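PDB 3CCY: putative TetR-family transcriptional regulator from Bordetella parapertussis 12822, which probably binds DNA at cis-regulatory sites as a transcriptional repressor, as TetR-family regulators generally do. Local coordinates for residues E45-K48 and S49-Y52; L92-V95 and K96-E100; Q123-A126 and L127-K130; Y137-D140 and A141-L145; N168-Y171 and T172-K175. All coordinates share one frame; numbering follows the deposited sequence. Where two conformers were deposited one is given.

In the fold
All five contacts are local, joining residues a few positions apart. Interaction 1 lies at the surface in the predicted helix-turn-helix, its centre about 46 Å from that of interaction 4; polar and sulfur contacts dominate it. The other four belong to the TetR C-terminal region. Interaction 2, on helix 87-115, is the most buried and largely apolar, and it packs against interaction 4 through Ile-94, Phe-98, Val-138 and Ala-141. Interactions 3 and 4 share helix 122-145: the first is a surface contact with charged ends tied to other residues, the second half-buried, with a salt bridge in one conformer of Arg-139. Interaction 5, an aromatic-rich turn after helix 153-168, touches interaction 2 through Leu-99 and Thr-170. Interactions 4 and 5 also meet the second subunit.

Interaction 1 (E45-K48 and S49-Y52); sequences ECSK and SRLY
Ser-49 opens the run beside Ser-47: Ser-47 OG lies 4.1 Å from Ser-49 CB. Arg-50 makes the main contact. Its backbone N gives a weak bond to Ser-47 O at 3.3 Å, while its side chain curls past the sulfur of Cys-46: Arg-50 CB is 3.7 Å from Cys-46 SG, CG passes 3.4 Å from Ser-47 OG, and the chain then bends at chi3 (65°) to bring the guanidinium back. NH2 thus donates to Cys-46 SG over 3.4 Å, nearly straight at 163°, with the sulfur at the edge of the guanidinium and in its plane. This run falls inside the predicted helix-turn-helix motif, and is consistent with the turn and the start of the recognition helix of a TetR-type motif. Leu-51 is the buried member: its CB lies 3.8 Å from Lys-48 O, while its side chain packs on Ile-37, Ile-40 and Ala-41 of helix 37-43, joining the two parts of the motif. Tyr-52 turns the edge of its ring to the same carbonyl, with CD1 3.2 Å from Lys-48 O and the oxygen in the ring plane. Its backbone N bonds to Ser-49 O, and its side chain also touches Ile-37.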
loop_
_atom_site.group_PDB
_atom_site.type_symbol
_atom_site.label_atom_id
_atom_site.label_comp_id
_atom_site.label_asym_id
_atom_site.label_seq_id
_atom_site.Cartn_x
_atom_site.Cartn_y
_atom_site.Cartn_z
ATOM N N GLU A 45 24.950 -2.131 -19.186
ATOM C CA GLU A 45 26.372 -2.176 -19.511
ATOM C C GLU A 45 26.622 -1.272 -20.710
ATOM O O GLU A 45 27.009 -1.738 -21.783
ATOM C CB GLU A 45 26.829 -3.624 -19.765
ATOM C CG GLU A 45 26.764 -4.519 -18.518
ATOM C CD GLU A 45 26.534 -5.991 -18.837
ATOM O OE1 GLU A 45 25.501 -6.544 -18.389
ATOM O OE2 GLU A 45 27.380 -6.592 -19.535
ATOM N N CYS A 46 26.359 0.025 -20.518
ATOM C CA CYS A 46 26.422 1.010 -21.608
ATOM C C CYS A 46 26.932 2.409 -21.177
ATOM O O CYS A 46 27.077 2.719 -19.946
ATOM C CB CYS A 46 25.040 1.128 -22.280
ATOM S SG CYS A 46 25.138 1.687 -23.995
ATOM N N SER A 47 27.198 3.251 -22.207
ATOM C CA SER A 47 27.598 4.632 -21.957
ATOM C C SER A 47 26.369 5.511 -21.731
ATOM O O SER A 47 25.291 5.220 -22.256
ATOM C CB SER A 47 28.438 5.172 -23.119
ATOM O OG SER A 47 27.717 5.120 -24.337
ATOM N N LYS A 48 26.539 6.582 -20.952
ATOM C CA LYS A 48 25.447 7.516 -20.637
ATOM C C LYS A 48 24.862 8.198 -21.886
ATOM O O LYS A 48 23.696 8.606 -21.881
ATOM C CB LYS A 48 25.902 8.568 -19.614
ATOM C CG LYS A 48 24.752 9.147 -18.744
ATOM C CD LYS A 48 25.144 10.519 -18.143
ATOM C CE LYS A 48 25.648 10.367 -16.682
ATOM N NZ LYS A 48 27.098 9.790 -16.568
ATOM N N SER A 49 25.669 8.302 -22.946
ATOM C CA SER A 49 25.247 8.906 -24.221
ATOM C C SER A 49 24.052 8.158 -24.854
ATOM O O SER A 49 23.054 8.834 -25.222
ATOM C CB SER A 49 26.425 8.946 -25.212
ATOM O OG SER A 49 27.648 9.273 -24.558
ATOM N N ARG A 50 24.270 6.807 -24.979
ATOM C CA ARG A 50 23.358 5.976 -25.762
ATOM C C ARG A 50 21.923 5.889 -25.216
ATOM O O ARG A 50 21.012 5.455 -25.924
ATOM C CB ARG A 50 23.958 4.582 -25.963
ATOM C CG ARG A 50 25.290 4.593 -26.714
ATOM C CD ARG A 50 25.643 3.230 -27.306
ATOM N NE ARG A 50 24.701 2.820 -28.355
ATOM C CZ ARG A 50 23.704 1.949 -28.180
ATOM N NH1 ARG A 50 22.900 1.645 -29.195
ATOM N NH2 ARG A 50 23.508 1.380 -26.995
ATOM N N LEU A 51 21.721 6.304 -23.965
ATOM C CA LEU A 51 20.371 6.370 -23.386
ATOM C C LEU A 51 19.515 7.449 -24.031
ATOM O O LEU A 51 18.312 7.257 -24.236
ATOM C CB LEU A 51 20.428 6.618 -21.881
ATOM C CG LEU A 51 20.212 5.426 -20.955
ATOM C CD1 LEU A 51 21.403 4.481 -21.010
ATOM C CD2 LEU A 51 19.995 5.941 -19.550
ATOM N N TYR A 52 20.147 8.566 -24.372
ATOM C CA TYR A 52 19.435 9.719 -24.887
ATOM C C TYR A 52 19.067 9.578 -26.332
ATOM O O TYR A 52 18.351 10.392 -26.860
ATOM C CB TYR A 52 20.207 10.999 -24.653
ATOM C CG TYR A 52 20.426 11.312 -23.210
ATOM C CD1 TYR A 52 21.467 10.786 -22.537
ATOM C CD2 TYR A 52 19.580 12.142 -22.528
ATOM C CE1 TYR A 52 21.660 11.069 -21.232
ATOM C CE2 TYR A 52 19.771 12.419 -21.228
ATOM C CZ TYR A 52 20.810 11.882 -20.588
ATOM O OH TYR A 52 21.003 12.159 -19.285
#

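Interaction 2 (L92-V95 and K96-E100); sequences LQIV and KLFLE
Lys-96 runs back along one helical turn over Leu-92. Its CB stands 3.5 Å from Leu-92 O, the same oxygen that accepts the backbone bond from Lys-96 N at 3.0 Å. CG comes to 3.4 Å from Leu-92 O, because it lies beside the backbone N, opposite the carbonyl carbon (chi1 -80°). Beyond CG the chain is extended, so CD has drawn off to 4.1 Å from that oxygen and CE passes across the leucine branch, 4.0 Å from Leu-92 CG and about as far from both its methyls. NZ ends in a salt bridge to Glu-187, with Asp-183 as a long, weak second partner. On another side of the helix Ile-94 and Phe-98 lie side by side. Ile-94 CG2 sits over the phenyl face, a CH-pi contact 4.0 Å from the Phe-98 ring centroid and 23° off its normal; Ile-94 O also lies over the ring, toward its rim. Within the all-helical TetR C-terminal fold this part of helix 87-115 meets four other helices: Ile-94 and Phe-98 press on helices 58-81 and 122-145, Phe-98 and Val-95 on helix 153-168, and Leu-92, Val-95 and Leu-99 on helix 182-195. The contact therefore pairs an apolar, ring-packed flank with a lysine whose methylenes lie along Leu-92 while its charge is probably balanced mainly by Glu-187 of helix 182-195.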
loop_
_atom_site.group_PDB
_atom_site.type_symbol
_atom_site.label_atom_id
_atom_site.label_comp_id
_atom_site.label_asym_id
_atom_site.label_seq_id
_atom_site.Cartn_x
_atom_site.Cartn_y
_atom_site.Cartn_z
ATOM N N LEU A 92 -14.287 -11.845 -10.565
ATOM C CA LEU A 92 -13.192 -12.777 -10.221
ATOM C C LEU A 92 -12.103 -12.754 -11.331
ATOM O O LEU A 92 -10.923 -12.773 -11.021
ATOM C CB LEU A 92 -13.730 -14.222 -10.037
ATOM C CG LEU A 92 -12.650 -15.299 -9.863
ATOM C CD1 LEU A 92 -11.775 -15.014 -8.650
ATOM C CD2 LEU A 92 -13.221 -16.750 -9.830
ATOM N N GLN A 93 -12.518 -12.686 -12.599
ATOM C CA GLN A 93 -11.558 -12.591 -13.701
ATOM C C GLN A 93 -10.720 -11.300 -13.667
ATOM O O GLN A 93 -9.521 -11.303 -13.974
ATOM C CB GLN A 93 -12.239 -12.812 -15.063
ATOM C CG GLN A 93 -12.587 -14.274 -15.351
ATOM C CD GLN A 93 -13.382 -14.470 -16.647
ATOM O OE1 GLN A 93 -13.467 -15.595 -17.172
ATOM N NE2 GLN A 93 -13.954 -13.392 -17.175
ATOM N N ILE A 94 -11.340 -10.186 -13.291
ATOM C CA ILE A 94 -10.600 -8.955 -13.108
ATOM C C ILE A 94 -9.552 -9.095 -12.002
ATOM O O ILE A 94 -8.413 -8.675 -12.165
ATOM C CB ILE A 94 -11.548 -7.748 -12.750
ATOM C CG1 ILE A 94 -12.383 -7.354 -13.957
ATOM C CG2 ILE A 94 -10.726 -6.566 -12.120
ATOM C CD1 ILE A 94 -13.560 -6.411 -13.576
ATOM N N VAL A 95 -9.914 -9.684 -10.869
ATOM C CA VAL A 95 -8.925 -9.798 -9.793
ATOM C C VAL A 95 -7.749 -10.739 -10.223
ATOM O O VAL A 95 -6.599 -10.475 -9.929
ATOM C CB VAL A 95 -9.575 -10.314 -8.480
ATOM C CG1 VAL A 95 -8.508 -10.447 -7.333
ATOM C CG2 VAL A 95 -10.728 -9.370 -8.073
ATOM N N LYS A 96 -8.080 -11.828 -10.903
ATOM C CA LYS A 96 -7.077 -12.798 -11.388
ATOM C C LYS A 96 -6.155 -12.088 -12.376
ATOM O O LYS A 96 -4.953 -12.315 -12.367
ATOM C CB LYS A 96 -7.762 -13.941 -12.108
ATOM C CG LYS A 96 -8.356 -14.996 -11.210
ATOM C CD LYS A 96 -8.877 -16.211 -12.028
ATOM C CE LYS A 96 -9.382 -17.233 -10.974
ATOM N NZ LYS A 96 -9.775 -18.484 -11.563
ATOM N N LEU A 97 -6.719 -11.210 -13.205
ATOM C CA LEU A 97 -5.890 -10.417 -14.145
ATOM C C LEU A 97 -4.865 -9.537 -13.412
ATOM O O LEU A 97 -3.676 -9.517 -13.779
ATOM C CB LEU A 97 -6.763 -9.555 -15.066
ATOM C CG LEU A 97 -6.092 -8.456 -15.878
ATOM C CD1 LEU A 97 -5.250 -9.132 -16.960
ATOM C CD2 LEU A 97 -7.139 -7.506 -16.500
ATOM N N PHE A 98 -5.329 -8.809 -12.393
ATOM C CA PHE A 98 -4.419 -7.898 -11.677
ATOM C C PHE A 98 -3.277 -8.663 -11.036
ATOM O O PHE A 98 -2.108 -8.238 -11.100
ATOM C CB PHE A 98 -5.166 -6.974 -10.677
ATOM C CG PHE A 98 -6.134 -6.002 -11.341
ATOM C CD1 PHE A 98 -6.201 -5.891 -12.718
ATOM C CD2 PHE A 98 -6.947 -5.181 -10.594
ATOM C CE1 PHE A 98 -7.081 -4.998 -13.321
ATOM C CE2 PHE A 98 -7.833 -4.272 -11.206
ATOM C CZ PHE A 98 -7.890 -4.180 -12.552
ATOM N N LEU A 99 -3.583 -9.818 -10.456
ATOM C CA LEU A 99 -2.554 -10.617 -9.811
ATOM C C LEU A 99 -1.662 -11.335 -10.798
ATOM O O LEU A 99 -0.495 -11.583 -10.515
ATOM C CB LEU A 99 -3.156 -11.570 -8.759
ATOM C CG LEU A 99 -3.744 -10.828 -7.550
ATOM C CD1 LEU A 99 -4.278 -11.827 -6.561
ATOM C CD2 LEU A 99 -2.716 -9.908 -6.848
ATOM N N GLU A 100 -2.195 -11.649 -11.978
ATOM C CA GLU A 100 -1.386 -12.194 -13.045
ATOM C C GLU A 100 -0.307 -11.171 -13.488
ATOM O O GLU A 100 0.876 -11.520 -13.676
ATOM C CB GLU A 100 -2.287 -12.622 -14.213
ATOM C CG GLU A 100 -1.546 -13.099 -15.452
ATOM C CD GLU A 100 -2.265 -12.744 -16.747
ATOM O OE1 GLU A 100 -3.505 -12.961 -16.878
ATOM O OE2 GLU A 100 -1.581 -12.256 -17.661
#

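Interaction 3 (Q123-A126 and L127-K130); sequences QRKA and LIAK
Ile-128 and Arg-124 form the shortest of the backbone links here: Ile-128 N reaches Arg-124 O at 2.7 Å. Of the neighbouring i to i+4 bonds, Ala-129 N meets Lys-125 O at 2.9 Å, and the bond from Lys-130 N to Ala-126 O stretches to 3.3 Å. Side-chain carbons lie against carbonyl oxygens at the same spacing. Ile-128 CG1, placed beside its own backbone N (chi1 -74°), comes within 3.2 Å of Arg-124 O. Leu-127 folds back similarly, with CD1 3.4 Å from Gln-123 O. The apolar contact is slight: the end of Ile-128 just touches the arginine chain, Ile-128 CD1 lying 4.2 Å from Arg-124 CD. The polar ends find partners outside the two segments. Arg-124 makes a salt bridge to Glu-121 and also donates to Asp-117 O, which ties the first turn of helix 122-145 to the preceding loop; Gln-123 OE1 accepts from Arg-63, and Lys-130 NZ forms a salt bridge with Asp-71. Leu-127 packs on Leu-116 and Leu-119 of the loop and on Thr-67 and Val-70 of helix 58-81, where Lys-130 lies along Val-70 and Leu-74, so the start of helix 122-145 rests against helix 58-81, the long helix that follows the DNA-binding motif.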
loop_
_atom_site.group_PDB
_atom_site.type_symbol
_atom_site.label_atom_id
_atom_site.label_comp_id
_atom_site.label_asym_id
_atom_site.label_seq_id
_atom_site.Cartn_x
_atom_site.Cartn_y
_atom_site.Cartn_z
ATOM N N GLN A 123 1.486 15.211 -16.957
ATOM C CA GLN A 123 1.581 13.780 -17.253
ATOM C C GLN A 123 1.194 12.940 -16.047
ATOM O O GLN A 123 0.681 11.830 -16.194
ATOM C CB GLN A 123 2.964 13.396 -17.815
ATOM C CG GLN A 123 4.164 13.847 -16.987
ATOM C CD GLN A 123 5.384 14.153 -17.839
ATOM O OE1 GLN A 123 6.317 13.356 -17.918
ATOM N NE2 GLN A 123 5.383 15.318 -18.481
ATOM N N ARG A 124 1.430 13.484 -14.855
ATOM C CA ARG A 124 0.981 12.860 -13.618
ATOM C C ARG A 124 -0.530 12.711 -13.691
ATOM O O ARG A 124 -1.066 11.647 -13.407
ATOM C CB ARG A 124 1.342 13.734 -12.431
ATOM C CG ARG A 124 1.612 13.018 -11.151
ATOM C CD ARG A 124 1.447 13.983 -10.007
ATOM N NE ARG A 124 2.585 13.967 -9.096
ATOM C CZ ARG A 124 2.816 14.893 -8.166
ATOM N NH1 ARG A 124 3.884 14.795 -7.379
ATOM N NH2 ARG A 124 1.990 15.929 -8.020
ATOM N N LYS A 125 -1.203 13.780 -14.106
ATOM C CA LYS A 125 -2.660 13.811 -14.117
ATOM C C LYS A 125 -3.291 13.064 -15.283
ATOM O O LYS A 125 -4.418 12.581 -15.166
ATOM C CB LYS A 125 -3.173 15.247 -14.043
ATOM C CG LYS A 125 -3.033 15.861 -12.649
ATOM C CD LYS A 125 -3.422 17.327 -12.651
ATOM C CE LYS A 125 -3.421 17.906 -11.234
ATOM N NZ LYS A 125 -3.574 19.385 -11.295
ATOM N N ALA A 126 -2.581 12.985 -16.407
ATOM C CA ALA A 126 -2.964 12.074 -17.483
ATOM C C ALA A 126 -2.939 10.619 -16.988
ATOM O O ALA A 126 -3.837 9.839 -17.303
ATOM C CB ALA A 126 -2.054 12.245 -18.682
ATOM N N LEU A 127 -1.913 10.270 -16.210
ATOM C CA LEU A 127 -1.780 8.917 -15.644
ATOM C C LEU A 127 -2.722 8.692 -14.477
ATOM O O LEU A 127 -3.262 7.608 -14.332
ATOM C CB LEU A 127 -0.333 8.610 -15.242
ATOM C CG LEU A 127 0.619 8.411 -16.429
ATOM C CD1 LEU A 127 2.048 8.693 -16.025
ATOM C CD2 LEU A 127 0.483 6.999 -16.990
ATOM N N ILE A 128 -2.927 9.721 -13.653
ATOM C CA ILE A 128 -3.928 9.644 -12.589
ATOM C C ILE A 128 -5.317 9.412 -13.212
ATOM O O ILE A 128 -6.144 8.698 -12.640
ATOM C CB ILE A 128 -3.956 10.924 -11.698
ATOM C CG1 ILE A 128 -2.725 10.946 -10.780
ATOM C CG2 ILE A 128 -5.212 10.930 -10.790
ATOM C CD1 ILE A 128 -2.438 12.316 -10.130
ATOM N N ALA A 129 -5.569 10.032 -14.363
ATOM C CA ALA A 129 -6.837 9.831 -15.048
ATOM C C ALA A 129 -7.027 8.366 -15.477
ATOM O O ALA A 129 -8.130 7.833 -15.403
ATOM C CB ALA A 129 -6.960 10.747 -16.233
ATOM N N LYS A 130 -5.955 7.730 -15.949
ATOM C CA LYS A 130 -6.005 6.323 -16.346
ATOM C C LYS A 130 -6.208 5.388 -15.164
ATOM O O LYS A 130 -6.899 4.391 -15.285
ATOM C CB LYS A 130 -4.785 5.950 -17.166
ATOM C CG LYS A 130 -4.853 6.554 -18.580
ATOM C CD LYS A 130 -3.559 6.342 -19.345
ATOM C CE LYS A 130 -3.606 6.986 -20.735
ATOM N NZ LYS A 130 -4.186 6.043 -21.720
#

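Interaction 4 (Y137-D140 and A141-L145); sequences YVRD and ALLQL
Leu-143 overlaps the guanidinium of Arg-139: CD1 sits over the centre of one face, with Arg-139 CZ as its nearest atom. This is an i to i+4 pair on helix 122-145, part of the helical TetR C-terminal fold. In the same conformer the arginine chain bends at chi3 (85°) and turns its edge to the next residue. NE and NH2 both donate to Asp-140 OD1, at 3.0 and 3.1 Å, a side-on salt bridge that uses one oxygen and lies in the guanidinium plane. Both the overlap and the salt bridge hold for one of two deposited conformers of Arg-139 and are not certain. The buried flank is apolar. Val-138 CG1 lies 4.4 Å from Leu-142 CD1; Val-138 packs on Ile-94 and Phe-98 of helix 87-115, and Leu-142 on Phe-91. Leu-142 and Leu-143 also touch Tyr-197 of the second subunit, bringing this end of the helix to the dimer interface. Ala-141 CB fits closely against the preceding turn, 3.4 Å from Tyr-137 O.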
loop_
_atom_site.group_PDB
_atom_site.type_symbol
_atom_site.label_atom_id
_atom_site.label_comp_id
_atom_site.label_asym_id
_atom_site.label_seq_id
_atom_site.Cartn_x
_atom_site.Cartn_y
_atom_site.Cartn_z
ATOM N N TYR A 137 -13.681 0.679 -13.423
ATOM C CA TYR A 137 -14.037 -0.655 -13.889
ATOM C C TYR A 137 -14.372 -1.575 -12.702
ATOM O O TYR A 137 -15.329 -2.337 -12.752
ATOM C CB TYR A 137 -12.915 -1.285 -14.725
ATOM C CG TYR A 137 -12.774 -0.735 -16.128
ATOM C CD1 TYR A 137 -13.881 -0.317 -16.840
ATOM C CD2 TYR A 137 -11.517 -0.681 -16.768
ATOM C CE1 TYR A 137 -13.776 0.171 -18.135
ATOM C CE2 TYR A 137 -11.395 -0.189 -18.106
ATOM C CZ TYR A 137 -12.538 0.235 -18.760
ATOM O OH TYR A 137 -12.495 0.753 -20.042
ATOM N N VAL A 138 -13.562 -1.518 -11.649
ATOM C CA VAL A 138 -13.742 -2.400 -10.502
ATOM C C VAL A 138 -14.996 -1.974 -9.704
ATOM O O VAL A 138 -15.791 -2.820 -9.288
ATOM C CB VAL A 138 -12.504 -2.363 -9.580
ATOM C CG1 VAL A 138 -12.802 -3.121 -8.229
ATOM C CG2 VAL A 138 -11.296 -3.004 -10.340
ATOM N N ARG A 139 -15.137 -0.673 -9.497
ATOM C CA ARG A 139 -16.286 -0.132 -8.766
ATOM C C ARG A 139 -17.577 -0.560 -9.429
ATOM O O ARG A 139 -18.486 -1.066 -8.749
ATOM C CB ARG A 139 -16.256 1.385 -8.699
ATOM C CG ARG A 139 -17.375 1.967 -7.797
ATOM C CD ARG A 139 -17.794 3.361 -8.240
ATOM N NE ARG A 139 -18.801 3.326 -9.303
ATOM C CZ ARG A 139 -20.006 3.881 -9.226
ATOM N NH1 ARG A 139 -20.394 4.544 -8.131
ATOM N NH2 ARG A 139 -20.830 3.768 -10.248
ATOM N N ASP A 140 -17.647 -0.342 -10.738
ATOM C CA ASP A 140 -18.834 -0.650 -11.518
ATOM C C ASP A 140 -19.097 -2.160 -11.487
ATOM O O ASP A 140 -20.248 -2.571 -11.404
ATOM C CB ASP A 140 -18.716 -0.146 -12.949
ATOM C CG ASP A 140 -18.751 1.387 -13.059
ATOM O OD1 ASP A 140 -18.914 2.080 -12.044
ATOM O OD2 ASP A 140 -18.626 1.901 -14.200
ATOM N N ALA A 141 -18.049 -2.984 -11.520
ATOM C CA ALA A 141 -18.257 -4.448 -11.508
ATOM C C ALA A 141 -18.803 -4.924 -10.157
ATOM O O ALA A 141 -19.611 -5.859 -10.114
ATOM C CB ALA A 141 -16.955 -5.193 -11.843
ATOM N N LEU A 142 -18.345 -4.299 -9.068
ATOM C CA LEU A 142 -18.893 -4.550 -7.723
ATOM C C LEU A 142 -20.379 -4.155 -7.612
ATOM O O LEU A 142 -21.195 -4.919 -7.076
ATOM C CB LEU A 142 -18.075 -3.805 -6.641
ATOM C CG LEU A 142 -16.714 -4.409 -6.255
ATOM C CD1 LEU A 142 -16.030 -3.526 -5.246
ATOM C CD2 LEU A 142 -16.952 -5.792 -5.645
ATOM N N LEU A 143 -20.722 -2.971 -8.103
ATOM C CA LEU A 143 -22.103 -2.528 -8.088
ATOM C C LEU A 143 -23.007 -3.338 -9.048
ATOM O O LEU A 143 -24.225 -3.310 -8.893
ATOM C CB LEU A 143 -22.220 -1.034 -8.411
ATOM C CG LEU A 143 -21.560 -0.116 -7.383
ATOM C CD1 LEU A 143 -21.482 1.270 -7.945
ATOM C CD2 LEU A 143 -22.312 -0.082 -6.033
ATOM N N GLN A 144 -22.425 -4.064 -10.010
ATOM C CA GLN A 144 -23.219 -5.026 -10.777
ATOM C C GLN A 144 -23.559 -6.278 -9.945
ATOM O O GLN A 144 -24.508 -6.965 -10.245
ATOM C CB GLN A 144 -22.562 -5.411 -12.100
ATOM C CG GLN A 144 -22.703 -4.296 -13.100
ATOM C CD GLN A 144 -22.048 -4.588 -14.423
ATOM O OE1 GLN A 144 -20.868 -4.895 -14.498
ATOM N NE2 GLN A 144 -22.814 -4.454 -15.486
ATOM N N LEU A 145 -22.774 -6.547 -8.920
ATOM C CA LEU A 145 -23.096 -7.600 -7.947
ATOM C C LEU A 145 -24.120 -7.110 -6.941
ATOM O O LEU A 145 -24.927 -7.897 -6.468
ATOM C CB LEU A 145 -21.861 -8.059 -7.162
ATOM C CG LEU A 145 -20.726 -8.607 -8.029
ATOM C CD1 LEU A 145 -19.463 -8.712 -7.182
ATOM C CD2 LEU A 145 -21.107 -9.930 -8.609
#

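Interaction 5 (N168-Y171 and T172-K175); sequences NWTY and TWYK
Trp-169 O is gripped twice by Thr-172: OG1 donates over 2.8 Å, nearly along the C=O direction, and N over 3.0 Å from 41° above the carbonyl plane. The chi1 of 66° that brings Thr-172 OG1 to this oxygen also lays its CG2 between two rings. CG2 stands 3.6 Å from the centroid of the Trp-169 six-membered ring, directly over its face, and 3.7 Å from that of Tyr-171, a double CH-pi contact. Thr-170 O is likewise shared, by Trp-173 N and by Tyr-174 N at 2.8 Å. A water links Tyr-171 O, Tyr-174 O and Lys-175 NZ. The backbone bonds make two successive i to i+3 turns, with one i to i+4 bond from Tyr-174, as the chain leaves helix 153-168. Tyr-171 packs on Tyr-102 and Val-110 of helix 87-115, Thr-170 and Trp-173 on Leu-185 of helix 182-195, while Trp-169 and Trp-173 meet Gly-165 and Met-161 of the second subunit.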
loop_
_atom_site.group_PDB
_atom_site.type_symbol
_atom_site.label_atom_id
_atom_site.label_comp_id
_atom_site.label_asym_id
_atom_site.label_seq_id
_atom_site.Cartn_x
_atom_site.Cartn_y
_atom_site.Cartn_z
ATOM N N ASN A 168 -3.524 -4.235 -3.920
ATOM C CA ASN A 168 -2.368 -3.349 -4.178
ATOM C C ASN A 168 -1.279 -3.492 -3.120
ATOM O O ASN A 168 -0.094 -3.249 -3.418
ATOM C CB ASN A 168 -2.771 -1.861 -4.299
ATOM C CG ASN A 168 -3.544 -1.565 -5.575
ATOM O OD1 ASN A 168 -3.712 -2.440 -6.406
ATOM N ND2 ASN A 168 -4.026 -0.332 -5.732
ATOM N N TRP A 169 -1.644 -3.861 -1.886
ATOM C CA TRP A 169 -0.654 -4.059 -0.809
ATOM C C TRP A 169 0.201 -5.309 -0.972
ATOM O O TRP A 169 1.212 -5.454 -0.284
ATOM C CB TRP A 169 -1.349 -4.110 0.578
ATOM C CG TRP A 169 -0.453 -3.946 1.769
ATOM C CD1 TRP A 169 -0.225 -4.858 2.782
ATOM C CD2 TRP A 169 0.349 -2.824 2.053
ATOM N NE1 TRP A 169 0.660 -4.335 3.684
ATOM C CE2 TRP A 169 1.025 -3.083 3.258
ATOM C CE3 TRP A 169 0.555 -1.601 1.405
ATOM C CZ2 TRP A 169 1.901 -2.168 3.836
ATOM C CZ3 TRP A 169 1.418 -0.682 1.997
ATOM C CH2 TRP A 169 2.086 -0.978 3.182
ATOM N N THR A 170 -0.193 -6.192 -1.885
ATOM C CA THR A 170 0.494 -7.478 -2.100
ATOM C C THR A 170 1.982 -7.352 -2.408
ATOM O O THR A 170 2.775 -8.192 -2.022
ATOM C CB THR A 170 -0.201 -8.354 -3.184
ATOM O OG1 THR A 170 -0.398 -7.604 -4.388
ATOM C CG2 THR A 170 -1.598 -8.852 -2.638
ATOM N N TYR A 171 2.358 -6.288 -3.084
ATOM C CA TYR A 171 3.770 -6.099 -3.415
ATOM C C TYR A 171 4.646 -6.094 -2.163
ATOM O O TYR A 171 5.833 -6.429 -2.229
ATOM C CB TYR A 171 3.979 -4.851 -4.284
ATOM C CG TYR A 171 4.042 -3.534 -3.547
ATOM C CD1 TYR A 171 5.268 -2.990 -3.149
ATOM C CD2 TYR A 171 2.894 -2.809 -3.282
ATOM C CE1 TYR A 171 5.326 -1.787 -2.470
ATOM C CE2 TYR A 171 2.953 -1.595 -2.584
ATOM C CZ TYR A 171 4.152 -1.103 -2.208
ATOM O OH TYR A 171 4.172 0.088 -1.533
ATOM N N THR A 172 4.073 -5.733 -1.019
ATOM C CA THR A 172 4.893 -5.635 0.202
ATOM C C THR A 172 5.163 -6.994 0.859
ATOM O O THR A 172 6.034 -7.088 1.729
ATOM C CB THR A 172 4.265 -4.712 1.293
ATOM O OG1 THR A 172 3.031 -5.292 1.791
ATOM C CG2 THR A 172 3.983 -3.325 0.720
ATOM N N TRP A 173 4.396 -8.021 0.508
ATOM C CA TRP A 173 4.456 -9.283 1.286
ATOM C C TRP A 173 4.378 -10.552 0.433
ATOM O O TRP A 173 4.912 -11.615 0.814
ATOM C CB TRP A 173 3.331 -9.314 2.335
ATOM C CG TRP A 173 1.881 -9.351 1.784
ATOM C CD1 TRP A 173 1.036 -8.271 1.555
ATOM C CD2 TRP A 173 1.123 -10.521 1.461
ATOM N NE1 TRP A 173 -0.190 -8.718 1.083
ATOM C CE2 TRP A 173 -0.167 -10.092 1.037
ATOM C CE3 TRP A 173 1.408 -11.911 1.489
ATOM C CZ2 TRP A 173 -1.147 -10.986 0.630
ATOM C CZ3 TRP A 173 0.420 -12.797 1.081
ATOM C CH2 TRP A 173 -0.846 -12.321 0.670
ATOM N N TYR A 174 3.686 -10.452 -0.695
ATOM C CA TYR A 174 3.330 -11.652 -1.483
ATOM C C TYR A 174 4.376 -12.032 -2.511
ATOM O O TYR A 174 4.853 -11.186 -3.270
ATOM C CB TYR A 174 1.975 -11.465 -2.163
ATOM C CG TYR A 174 1.622 -12.580 -3.108
ATOM C CD1 TYR A 174 1.329 -13.848 -2.625
ATOM C CD2 TYR A 174 1.605 -12.359 -4.504
ATOM C CE1 TYR A 174 1.005 -14.910 -3.491
ATOM C CE2 TYR A 174 1.319 -13.400 -5.389
ATOM C CZ TYR A 174 1.007 -14.670 -4.868
ATOM O OH TYR A 174 0.719 -15.695 -5.724
ATOM N N LYS A 175 4.749 -13.313 -2.526
ATOM C CA LYS A 175 5.690 -13.830 -3.531
ATOM C C LYS A 175 4.949 -14.777 -4.491
ATOM O O LYS A 175 4.430 -15.818 -4.076
ATOM C CB LYS A 175 6.881 -14.503 -2.855
ATOM C CG LYS A 175 7.933 -13.556 -2.172
ATOM C CD LYS A 175 7.389 -12.260 -1.512
ATOM C CE LYS A 175 8.359 -11.687 -0.419
ATOM N NZ LYS A 175 8.044 -10.273 0.057
HETATM O O HOH W 1 6.731 -9.271 -2.020
#